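Local coordinates for porin protein associated with imipenem resistance (Acinetobacter baumannii, PDB 4FUV) that forms an eight-stranded outer-membrane beta-barrel, associated with imipenem resistance and probably involved in the transport of ornithine and imipenem, at residues L77-P83 with L95-A101; N123-A129 with A186-Q192. All blocks are in the same frame, centred on the assembly; numbering follows the deposited sequence.

Contact 1 (L77-P83 with L95-A101); sequences LNAEIRP and LYVAAGA
Two neighbouring barrel strands pair antiparallel here, the end of strand 64-81 against the start of strand 95-114, with the short helix 90-94 in the connection between them. The segment axes approach to 4.3 Å at 155°. Leu77, Ala79 and Ile81 form hydrogen-bonded pairs with Ala101, Ala99 and Val97: Leu77 N to Ala101 O 2.9 Å and Ala101 N to Leu77 O 3.0 Å; Ala79 N to Ala99 O 2.8 Å and Ala99 N to Ala79 O 3.0 Å; Ile81 N to Val97 O 2.8 Å and Val97 N to Ile81 O 2.9 Å. Between them lie the non-hydrogen-bonded pairs Asn78-Gly100 and Glu80-Ala98. Gly100 CA makes a CA-H...O contact of 3.2 Å to Leu77 O, where a CB would clash. Leu77, Ala79, Ile81, Val97, Ala99 and Ala101 share one face, with Ile81 CB 3.6 Å from Val97 CG1. Detergent molecules touch Pro83 and Leu95. The other face carries Glu80 (chi1 m) and Ala98. Tyr96 (chi1 p) turns one face of its ring to the Glu80 carboxylate, Glu80 OE2 to Tyr96 CE2 3.5 Å, and Arg82 NH1 forms a salt bridge with Glu80 OE1 at 3.2 Å. Arg22 makes a second, through OE2, and the Tyr96 hydroxyl is hydrogen-bonded to Glu167. An apolar face backed by a buried, charged one is characteristic of a small outer-membrane beta-barrel with a polar interior.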
ATOM      1  N   LEU A  77     -27.495  -7.871 -24.017  1.00 21.08           N
ATOM      2  CA  LEU A  77     -28.601  -6.950 -24.236  1.00 27.94           C
ATOM      3  C   LEU A  77     -29.022  -6.364 -22.891  1.00 31.21           C
ATOM      4  O   LEU A  77     -29.477  -7.093 -21.997  1.00 24.02           O
ATOM      5  CB  LEU A  77     -29.772  -7.662 -24.898  1.00 23.63           C
ATOM      6  CG  LEU A  77     -30.981  -6.774 -25.167  1.00 29.66           C
ATOM      7  CD1 LEU A  77     -30.603  -5.643 -26.128  1.00 24.63           C
ATOM      8  CD2 LEU A  77     -32.127  -7.600 -25.719  1.00 30.03           C
ATOM      9  N   ASN A  78     -28.839  -5.058 -22.740  1.00 19.29           N
ATOM     10  CA  ASN A  78     -29.218  -4.376 -21.503  1.00 18.89           C
ATOM     11  C   ASN A  78     -30.265  -3.304 -21.702  1.00 20.85           C
ATOM     12  O   ASN A  78     -30.207  -2.536 -22.669  1.00 24.48           O
ATOM     13  CB  ASN A  78     -28.001  -3.727 -20.833  1.00 21.50           C
ATOM     14  CG  ASN A  78     -27.010  -4.742 -20.352  1.00 24.87           C
ATOM     15  OD1 ASN A  78     -27.396  -5.813 -19.920  1.00 37.34           O
ATOM     16  ND2 ASN A  78     -25.722  -4.415 -20.429  1.00 31.82           N
ATOM     17  N   ALA A  79     -31.205  -3.247 -20.769  1.00 20.46           N
ATOM     18  CA  ALA A  79     -32.013  -2.038 -20.575  1.00 21.44           C
ATOM     19  C   ALA A  79     -31.198  -1.065 -19.734  1.00 20.69           C
ATOM     20  O   ALA A  79     -30.543  -1.471 -18.764  1.00 25.43           O
ATOM     21  CB  ALA A  79     -33.310  -2.379 -19.866  1.00 19.29           C
ATOM     22  N   GLU A  80     -31.223   0.215 -20.094  1.00 22.46           N
ATOM     23  CA  GLU A  80     -30.605   1.237 -19.258  1.00 23.91           C
ATOM     24  C   GLU A  80     -31.660   2.223 -18.740  1.00 22.77           C
ATOM     25  O   GLU A  80     -32.390   2.851 -19.508  1.00 28.83           O
ATOM     26  CB  GLU A  80     -29.492   1.979 -20.013  1.00 18.46           C
ATOM     27  CG  GLU A  80     -28.454   1.045 -20.643  1.00 28.22           C
ATOM     28  CD  GLU A  80     -27.279   1.800 -21.246  1.00 32.16           C
ATOM     29  OE1 GLU A  80     -27.422   3.007 -21.557  1.00 27.52           O
ATOM     30  OE2 GLU A  80     -26.205   1.182 -21.401  1.00 31.33           O
ATOM     31  N   ILE A  81     -31.730   2.349 -17.428  1.00 29.87           N
ATOM     32  CA  ILE A  81     -32.711   3.219 -16.808  1.00 23.52           C
ATOM     33  C   ILE A  81     -32.030   4.433 -16.198  1.00 26.98           C
ATOM     34  O   ILE A  81     -31.171   4.306 -15.326  1.00 29.21           O
ATOM     35  CB  ILE A  81     -33.548   2.481 -15.737  1.00 27.55           C
ATOM     36  CG1 ILE A  81     -34.425   1.412 -16.392  1.00 29.07           C
ATOM     37  CG2 ILE A  81     -34.447   3.491 -14.971  1.00 19.34           C
ATOM     38  CD1 ILE A  81     -33.847   0.029 -16.410  1.00 45.25           C
ATOM     39  N   ARG A  82     -32.432   5.611 -16.668  1.00 21.40           N
ATOM     40  CA  ARG A  82     -31.864   6.870 -16.199  1.00 24.11           C
ATOM     41  C   ARG A  82     -32.883   7.612 -15.344  1.00 20.85           C
ATOM     42  O   ARG A  82     -33.821   8.191 -15.884  1.00 24.23           O
ATOM     43  CB  ARG A  82     -31.457   7.732 -17.403  1.00 19.62           C
ATOM     44  CG  ARG A  82     -30.271   7.190 -18.184  1.00 21.01           C
ATOM     45  CD  ARG A  82     -30.001   8.008 -19.483  1.00 19.69           C
ATOM     46  NE  ARG A  82     -28.591   7.946 -19.863  1.00 19.76           N
ATOM     47  CZ  ARG A  82     -27.987   6.849 -20.328  1.00 28.16           C
ATOM     48  NH1 ARG A  82     -28.669   5.718 -20.498  1.00 19.17           N
ATOM     49  NH2 ARG A  82     -26.700   6.889 -20.645  1.00 22.67           N
ATOM     50  N   PRO A  83     -32.720   7.567 -14.006  1.00 23.29           N
ATOM     51  CA  PRO A  83     -33.701   8.217 -13.117  1.00 27.60           C
ATOM     52  C   PRO A  83     -33.810   9.720 -13.381  1.00 29.45           C
ATOM     53  O   PRO A  83     -34.868  10.295 -13.164  1.00 24.83           O
ATOM     54  CB  PRO A  83     -33.148   7.939 -11.704  1.00 27.11           C
ATOM     55  CG  PRO A  83     -32.395   6.627 -11.863  1.00 25.33           C
ATOM     56  CD  PRO A  83     -31.758   6.736 -13.253  1.00 23.29           C
ATOM     57  N   LEU A  95     -26.298   9.257 -15.423  1.00 24.54           N
ATOM     58  CA  LEU A  95     -26.388   8.177 -14.429  1.00 27.08           C
ATOM     59  C   LEU A  95     -27.455   7.129 -14.795  1.00 21.18           C
ATOM     60  O   LEU A  95     -28.613   7.469 -15.071  1.00 24.54           O
ATOM     61  CB  LEU A  95     -26.657   8.757 -13.037  1.00 26.46           C
ATOM     62  CG  LEU A  95     -25.550   9.610 -12.423  1.00 27.24           C
ATOM     63  CD1 LEU A  95     -26.104  10.383 -11.211  1.00 23.98           C
ATOM     64  CD2 LEU A  95     -24.377   8.738 -11.993  1.00 23.91           C
ATOM     65  N   TYR A  96     -27.082   5.855 -14.803  1.00 19.17           N
ATOM     66  CA  TYR A  96     -28.060   4.838 -15.165  1.00 21.09           C
ATOM     67  C   TYR A  96     -27.872   3.506 -14.448  1.00 25.40           C
ATOM     68  O   TYR A  96     -26.776   3.172 -14.010  1.00 24.34           O
ATOM     69  CB  TYR A  96     -28.100   4.605 -16.685  1.00 18.72           C
ATOM     70  CG  TYR A  96     -26.852   3.972 -17.298  1.00 27.64           C
ATOM     71  CD1 TYR A  96     -25.774   4.758 -17.693  1.00 28.39           C
ATOM     72  CD2 TYR A  96     -26.763   2.587 -17.509  1.00 20.67           C
ATOM     73  CE1 TYR A  96     -24.639   4.200 -18.276  1.00 20.18           C
ATOM     74  CE2 TYR A  96     -25.615   2.013 -18.090  1.00 23.68           C
ATOM     75  CZ  TYR A  96     -24.562   2.836 -18.465  1.00 23.87           C
ATOM     76  OH  TYR A  96     -23.415   2.311 -19.022  1.00 28.45           O
ATOM     77  N   VAL A  97     -28.960   2.753 -14.340  1.00 18.56           N
ATOM     78  CA  VAL A  97     -28.880   1.361 -13.911  1.00 18.41           C
ATOM     79  C   VAL A  97     -29.136   0.482 -15.124  1.00 20.34           C
ATOM     80  O   VAL A  97     -30.075   0.730 -15.907  1.00 24.05           O
ATOM     81  CB  VAL A  97     -29.879   1.030 -12.761  1.00 39.18           C
ATOM     82  CG1 VAL A  97     -31.256   1.495 -13.114  1.00 45.52           C
ATOM     83  CG2 VAL A  97     -29.891  -0.475 -12.455  1.00 33.01           C
ATOM     84  N   ALA A  98     -28.266  -0.499 -15.300  1.00 26.85           N
ATOM     85  CA  ALA A  98     -28.335  -1.474 -16.391  1.00 25.45           C
ATOM     86  C   ALA A  98     -28.873  -2.807 -15.879  1.00 31.32           C
ATOM     87  O   ALA A  98     -28.404  -3.346 -14.869  1.00 30.12           O
ATOM     88  CB  ALA A  98     -26.940  -1.686 -16.996  1.00 17.97           C
ATOM     89  N   ALA A  99     -29.847  -3.349 -16.590  1.00 18.30           N
ATOM     90  CA  ALA A  99     -30.372  -4.657 -16.272  1.00 23.45           C
ATOM     91  C   ALA A  99     -30.602  -5.388 -17.581  1.00 24.11           C
ATOM     92  O   ALA A  99     -31.192  -4.850 -18.513  1.00 24.14           O
ATOM     93  CB  ALA A  99     -31.654  -4.540 -15.515  1.00 18.80           C
ATOM     94  N   GLY A 100     -30.141  -6.623 -17.646  1.00 19.31           N
ATOM     95  CA  GLY A 100     -30.293  -7.389 -18.868  1.00 21.53           C
ATOM     96  C   GLY A 100     -29.709  -8.771 -18.774  1.00 23.84           C
ATOM     97  O   GLY A 100     -29.725  -9.411 -17.707  1.00 20.90           O
ATOM     98  N   ALA A 101     -29.180  -9.243 -19.893  1.00 29.31           N
ATOM     99  CA  ALA A 101     -28.645 -10.590 -19.933  1.00 23.31           C
ATOM    100  C   ALA A 101     -27.602 -10.760 -21.023  1.00 21.52           C
ATOM    101  O   ALA A 101     -27.489  -9.957 -21.958  1.00 20.47           O
ATOM    102  CB  ALA A 101     -29.771 -11.604 -20.120  1.00 31.88           C
TER

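Contact 2 (N123-A129 with A186-Q192)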
ATOM      1  N   ASN A 123      -4.430 -20.868  -0.372  1.00 30.81           N
ATOM      2  CA  ASN A 123      -5.527 -21.223   0.535  1.00 30.10           C
ATOM      3  C   ASN A 123      -5.248 -20.808   1.991  1.00 34.46           C
ATOM      4  O   ASN A 123      -5.457 -21.589   2.924  1.00 34.38           O
ATOM      5  CB  ASN A 123      -5.808 -22.729   0.457  1.00 30.55           C
ATOM      6  CG  ASN A 123      -7.108 -23.121   1.129  1.00 35.32           C
ATOM      7  OD1 ASN A 123      -8.129 -22.459   0.961  1.00 35.06           O
ATOM      8  ND2 ASN A 123      -7.073 -24.200   1.911  1.00 37.79           N
ATOM      9  N   ASN A 124      -4.754 -19.587   2.176  1.00 40.30           N
ATOM     10  CA  ASN A 124      -4.501 -19.031   3.516  1.00 42.09           C
ATOM     11  C   ASN A 124      -3.410 -19.759   4.292  1.00 41.73           C
ATOM     12  O   ASN A 124      -3.379 -19.725   5.524  1.00 43.23           O
ATOM     13  CB  ASN A 124      -5.794 -18.956   4.344  1.00 46.79           C
ATOM     14  CG  ASN A 124      -6.864 -18.123   3.665  1.00 48.96           C
ATOM     15  OD1 ASN A 124      -6.562 -17.115   3.032  1.00 51.23           O
ATOM     16  ND2 ASN A 124      -8.114 -18.556   3.770  1.00 51.15           N
ATOM     17  N   GLN A 125      -2.522 -20.421   3.562  1.00 36.19           N
ATOM     18  CA  GLN A 125      -1.369 -21.069   4.168  1.00 40.19           C
ATOM     19  C   GLN A 125      -0.108 -20.587   3.468  1.00 32.92           C
ATOM     20  O   GLN A 125      -0.079 -20.442   2.238  1.00 26.11           O
ATOM     21  CB  GLN A 125      -1.481 -22.592   4.094  1.00 34.63           C
ATOM     22  CG  GLN A 125      -0.311 -23.311   4.747  1.00 36.78           C
ATOM     23  CD  GLN A 125      -0.464 -24.823   4.771  1.00 39.11           C
ATOM     24  OE1 GLN A 125      -1.559 -25.348   4.984  1.00 43.74           O
ATOM     25  NE2 GLN A 125       0.645 -25.533   4.577  1.00 39.32           N
ATOM     26  N   ASP A 126       0.918 -20.301   4.258  1.00 29.54           N
ATOM     27  CA  ASP A 126       2.185 -19.835   3.712  1.00 32.91           C
ATOM     28  C   ASP A 126       3.062 -21.013   3.296  1.00 33.07           C
ATOM     29  O   ASP A 126       3.120 -22.027   3.998  1.00 27.00           O
ATOM     30  CB  ASP A 126       2.923 -18.982   4.739  1.00 34.44           C
ATOM     31  CG  ASP A 126       2.186 -17.683   5.057  1.00 29.15           C
ATOM     32  OD1 ASP A 126       1.524 -17.128   4.156  1.00 28.94           O
ATOM     33  OD2 ASP A 126       2.273 -17.220   6.205  1.00 37.65           O
ATOM     34  N   PHE A 127       3.728 -20.851   2.153  1.00 26.64           N
ATOM     35  CA  PHE A 127       4.670 -21.819   1.619  1.00 30.60           C
ATOM     36  C   PHE A 127       5.925 -21.080   1.173  1.00 28.96           C
ATOM     37  O   PHE A 127       5.878 -19.891   0.892  1.00 27.17           O
ATOM     38  CB  PHE A 127       4.085 -22.550   0.411  1.00 25.38           C
ATOM     39  CG  PHE A 127       2.949 -23.476   0.741  1.00 31.41           C
ATOM     40  CD1 PHE A 127       1.654 -22.994   0.834  1.00 29.54           C
ATOM     41  CD2 PHE A 127       3.175 -24.837   0.924  1.00 26.18           C
ATOM     42  CE1 PHE A 127       0.599 -23.847   1.125  1.00 33.31           C
ATOM     43  CE2 PHE A 127       2.133 -25.697   1.216  1.00 26.46           C
ATOM     44  CZ  PHE A 127       0.830 -25.195   1.313  1.00 28.05           C
ATOM     45  N   ILE A 128       7.046 -21.794   1.109  1.00 30.12           N
ATOM     46  CA  ILE A 128       8.274 -21.227   0.570  1.00 31.42           C
ATOM     47  C   ILE A 128       8.805 -22.143  -0.524  1.00 26.76           C
ATOM     48  O   ILE A 128       9.062 -23.322  -0.279  1.00 27.12           O
ATOM     49  CB  ILE A 128       9.361 -21.051   1.656  1.00 30.52           C
ATOM     50  CG1 ILE A 128       9.066 -19.808   2.510  1.00 27.39           C
ATOM     51  CG2 ILE A 128      10.741 -20.912   1.010  1.00 27.14           C
ATOM     52  CD1 ILE A 128       9.980 -19.674   3.742  1.00 26.92           C
ATOM     53  N   ALA A 129       8.980 -21.588  -1.721  1.00 26.59           N
ATOM     54  CA  ALA A 129       9.408 -22.359  -2.882  1.00 27.27           C
ATOM     55  C   ALA A 129      10.818 -22.927  -2.706  1.00 31.33           C
ATOM     56  O   ALA A 129      11.722 -22.237  -2.227  1.00 29.51           O
ATOM     57  CB  ALA A 129       9.344 -21.498  -4.134  1.00 31.92           C
ATOM     58  N   ALA A 186       7.813 -27.187  -2.246  1.00 28.41           N
ATOM     59  CA  ALA A 186       7.797 -26.095  -1.291  1.00 35.69           C
ATOM     60  C   ALA A 186       7.829 -26.630   0.130  1.00 33.96           C
ATOM     61  O   ALA A 186       7.376 -27.738   0.395  1.00 32.57           O
ATOM     62  CB  ALA A 186       6.565 -25.240  -1.509  1.00 33.01           C
ATOM     63  N   VAL A 187       8.390 -25.847   1.042  1.00 37.87           N
ATOM     64  CA  VAL A 187       8.344 -26.195   2.459  1.00 32.48           C
ATOM     65  C   VAL A 187       7.239 -25.401   3.128  1.00 27.63           C
ATOM     66  O   VAL A 187       6.822 -24.352   2.621  1.00 32.61           O
ATOM     67  CB  VAL A 187       9.672 -25.897   3.157  1.00 30.67           C
ATOM     68  CG1 VAL A 187      10.801 -26.668   2.482  1.00 29.12           C
ATOM     69  CG2 VAL A 187       9.955 -24.393   3.129  1.00 28.02           C
ATOM     70  N   THR A 188       6.777 -25.883   4.279  1.00 33.98           N
ATOM     71  CA  THR A 188       5.653 -25.253   4.964  1.00 31.53           C
ATOM     72  C   THR A 188       5.563 -25.795   6.391  1.00 33.27           C
ATOM     73  O   THR A 188       6.206 -26.781   6.701  1.00 28.89           O
ATOM     74  CB  THR A 188       4.344 -25.568   4.221  1.00 32.20           C
ATOM     75  OG1 THR A 188       3.327 -24.640   4.608  1.00 28.24           O
ATOM     76  CG2 THR A 188       3.877 -27.019   4.502  1.00 28.04           C
ATOM     77  N   THR A 189       4.791 -25.150   7.263  1.00 28.18           N
ATOM     78  CA  THR A 189       4.547 -25.727   8.577  1.00 28.92           C
ATOM     79  C   THR A 189       3.063 -25.812   8.837  1.00 28.96           C
ATOM     80  O   THR A 189       2.645 -26.204   9.912  1.00 29.65           O
ATOM     81  CB  THR A 189       5.225 -24.966   9.733  1.00 32.67           C
ATOM     82  OG1 THR A 189       4.831 -23.589   9.684  1.00 28.64           O
ATOM     83  CG2 THR A 189       6.754 -25.081   9.645  1.00 29.39           C
ATOM     84  N   GLY A 190       2.270 -25.454   7.836  1.00 29.17           N
ATOM     85  CA  GLY A 190       0.833 -25.498   7.978  1.00 32.05           C
ATOM     86  C   GLY A 190       0.280 -26.896   7.809  1.00 31.13           C
ATOM     87  O   GLY A 190       1.019 -27.853   7.568  1.00 29.37           O
ATOM     88  N   ASP A 191      -1.038 -26.996   7.903  1.00 29.10           N
ATOM     89  CA  ASP A 191      -1.739 -28.272   7.896  1.00 44.04           C
ATOM     90  C   ASP A 191      -1.722 -28.994   6.545  1.00 36.24           C
ATOM     91  O   ASP A 191      -1.674 -30.216   6.490  1.00 40.71           O
ATOM     92  CB  ASP A 191      -3.188 -28.037   8.328  1.00 50.29           C
ATOM     93  CG  ASP A 191      -3.624 -28.982   9.410  1.00 63.78           C
ATOM     94  OD1 ASP A 191      -3.276 -28.739  10.585  1.00 71.68           O
ATOM     95  OD2 ASP A 191      -4.311 -29.971   9.085  1.00 74.51           O
ATOM     96  N   GLN A 192      -1.761 -28.222   5.465  1.00 28.80           N
ATOM     97  CA  GLN A 192      -1.906 -28.761   4.122  1.00 28.67           C
ATOM     98  C   GLN A 192      -0.584 -28.852   3.397  1.00 29.46           C
ATOM     99  O   GLN A 192       0.288 -28.004   3.559  1.00 36.07           O
ATOM    100  CB  GLN A 192      -2.836 -27.848   3.290  1.00 27.86           C
ATOM    101  CG  GLN A 192      -4.293 -27.874   3.736  1.00 37.32           C
ATOM    102  CD  GLN A 192      -5.208 -27.038   2.837  1.00 41.52           C
ATOM    103  OE1 GLN A 192      -4.984 -25.837   2.634  1.00 32.16           O
ATOM    104  NE2 GLN A 192      -6.240 -27.677   2.293  1.00 39.74           N
TER
HETATM  105  O   HOH W   1      -4.149 -24.952   4.838  1.00 52.95           O
HETATM  106  O   HOH W   2       3.315 -22.591   6.971  1.00 28.87           O
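Two residue pairs form the ladder between strand 125-129 and strand 177-187 in these segments. Ile128 and Val187 form an antiparallel hydrogen-bonded pair, Ile128 N to Val187 O 3.0 Å and Val187 N to Ile128 O 2.9 Å, followed by the non-hydrogen-bonded pair Ala129-Ala186. Beyond Val187 side chains take over. The Thr188 hydroxyl donates from OG1 to Asp126 O at 2.7 Å and accepts from Gln125 NE2 at 2.8 Å. The same Gln125 NE2 reaches Gln192 O at 2.7 Å, while Gln125 OE1 accepts from Gln192 N at 2.9 Å, so one extended side chain satisfies both backbone polar groups of Gln192. At this far end of the antiparallel sheet, next to helix 194-207, backbone pairing thus gives way to side-chain bonds from Gln125, Asn123 and Thr188. Phe127 packs its ring against Thr188, CD2 to CB 3.6 Å, and touches Ala197 of that helix. Asn123 ND2 donates to Gln192 OE1 at 2.8 Å; water 1 donates to Gln192 OE1 (2.5 Å) and Gln125 OE1 (2.6 Å). Water 2 joins Asp126 O to Thr189 N, both at 3.0 Å. Asp126 forms salt bridges with Arg121 and with Arg118 of the second subunit, whose Ala129 O accepts from Thr189 OG1.

Overall arrangement
Both contacts belong to the same antiparallel sheet but lie on opposite sides of the chain's centre, with their centres 45 Å apart and their nearest atoms about 31 Å apart. Contact 1, centred 18 Å from the chain's centre, joins strands that follow one another in the chain, in the barrel wall; the side chain of Pro83 is about 4 Å from a bound C8E detergent molecule. Contact 2, centred 29 Å out, closes later in the chain and brings together segments 57 residues apart, in the extension beyond the barrel. There the second subunit reaches it, whereas no other protein chain of the assembly touches contact 1. Strand 95-114 starts in contact 1 and runs toward the extension that holds contact 2.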